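Local coordinates for CYCLIN domain-containing protein (PDB 6Z3U) that is a cyclin H-type subunit of the CDK-activating kinase complex and probably regulates the activity of its cyclin-dependent protein kinase partner, at residues 139-142 against 143-147. Numbering follows the deposited sequence.
Sequences ALFF and GCKAE
Lys145 runs alongside the rings of Phe141 and Phe142, four and three residues earlier in the chain, in the last two turns of helix 132-146. The end of the lysine chain does the touching: CE of Lys145 lies 3.5 Å from CE2 of Phe141, approaching the CE2-CZ side of that ring obliquely. The ammonium nitrogen NZ of Lys145 is nearly as near, 3.6 Å from the same CE2 of Phe141. Contact with the second ring is loose, CD of Lys145 sitting 4.3 Å from CD1 of Phe142. With CG anti to the backbone N (chi1 -177°), beside the carbonyl carbon, the Phe141 ring comes to the same side as Lys145. A long stem with a charged tip suits this place, since CD and CE meet flat aromatic rings while NZ, beside Phe141, forms a salt bridge with Glu172 and hydrogen bonds to the carbonyls of Asp132 and Met134 of the neighbouring kinase chain. A methionine here would probably leave Glu172 and the two kinase carbonyls without their cationic partner.

Backbone bonds of the i to i+4 kind carry the helix through. Gly143 N donates to Ala139 O at 2.9 Å, bent to 137° at the hydrogen; Ala146 N reaches Phe142 O at 3.0 Å and a straighter 164°. Cys144 N donates to Leu140 O at 3.1 Å, whereas Lys145 N to Phe141 O is weak at 3.5 Å. Cys144 turns SG to within 3.4 Å of Leu140 O.

Within the cyclin-like fold this buried part of helix 132-146 has differently occupied sides. Leu140 packs on helix 83-103, and small Cys144 and Ala146 suit close packing on helix 108-124; the flat Phe142 lies on helix 172-178, and Phe141 meets Phe156 of helix 153-159 edge-to-face. The Lys145 side faces the kinase, so this helix end joins the cyclin core to its partner subunit.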
# COMPACT_ATOMS: atom_id res chain seq x y z
N ALA A 139 12.66 -6.16 -9.98
CA ALA A 139 12.37 -5.15 -8.98
C ALA A 139 11.65 -3.95 -9.58
O ALA A 139 10.83 -3.32 -8.90
CB ALA A 139 13.67 -4.69 -8.30
N LEU A 140 11.93 -3.62 -10.84
CA LEU A 140 11.21 -2.54 -11.50
C LEU A 140 9.78 -2.97 -11.84
O LEU A 140 8.84 -2.19 -11.66
CB LEU A 140 11.95 -2.12 -12.77
CG LEU A 140 13.12 -1.15 -12.57
CD1 LEU A 140 14.01 -1.13 -13.80
CD2 LEU A 140 12.62 0.24 -12.25
N PHE A 141 9.60 -4.20 -12.32
CA PHE A 141 8.27 -4.66 -12.67
C PHE A 141 7.39 -4.80 -11.43
O PHE A 141 6.23 -4.37 -11.43
CB PHE A 141 8.36 -6.00 -13.41
CG PHE A 141 7.03 -6.53 -13.87
CD1 PHE A 141 6.33 -5.90 -14.88
CD2 PHE A 141 6.48 -7.66 -13.28
CE1 PHE A 141 5.11 -6.39 -15.30
CE2 PHE A 141 5.27 -8.15 -13.70
CZ PHE A 141 4.58 -7.52 -14.71
N PHE A 142 7.93 -5.40 -10.37
CA PHE A 142 7.16 -5.55 -9.14
C PHE A 142 6.99 -4.21 -8.43
O PHE A 142 6.00 -4.01 -7.72
CB PHE A 142 7.83 -6.57 -8.23
CG PHE A 142 6.90 -7.20 -7.23
CD1 PHE A 142 5.84 -7.97 -7.66
CD2 PHE A 142 7.11 -7.04 -5.87
CE1 PHE A 142 4.98 -8.56 -6.74
CE2 PHE A 142 6.26 -7.63 -4.95
CZ PHE A 142 5.19 -8.39 -5.39
N GLY A 143 7.95 -3.30 -8.59
CA GLY A 143 7.80 -1.97 -8.02
C GLY A 143 6.61 -1.22 -8.60
O GLY A 143 5.92 -0.49 -7.88
N CYS A 144 6.37 -1.38 -9.90
CA CYS A 144 5.18 -0.80 -10.51
C CYS A 144 3.92 -1.30 -9.81
O CYS A 144 3.09 -0.51 -9.35
CB CYS A 144 5.13 -1.14 -12.00
SG CYS A 144 6.35 -0.29 -13.02
N LYS A 145 3.78 -2.62 -9.71
CA LYS A 145 2.59 -3.20 -9.09
C LYS A 145 2.42 -2.68 -7.66
O LYS A 145 1.32 -2.30 -7.26
CB LYS A 145 2.70 -4.72 -9.10
CG LYS A 145 2.72 -5.33 -10.49
CD LYS A 145 2.71 -6.85 -10.43
CE LYS A 145 2.38 -7.46 -11.79
NZ LYS A 145 2.40 -8.95 -11.76
N ALA A 146 3.51 -2.66 -6.89
CA ALA A 146 3.43 -2.20 -5.51
C ALA A 146 2.97 -0.75 -5.41
O ALA A 146 2.48 -0.35 -4.35
CB ALA A 146 4.80 -2.35 -4.83
N GLU A 147 3.11 0.03 -6.49
CA GLU A 147 2.71 1.43 -6.49
C GLU A 147 1.46 1.67 -7.33
O GLU A 147 1.18 2.81 -7.72
CB GLU A 147 3.86 2.30 -6.99
CG GLU A 147 5.07 2.30 -6.07
CD GLU A 147 4.77 2.92 -4.72
OE1 GLU A 147 3.89 3.81 -4.65
OE2 GLU A 147 5.42 2.53 -3.72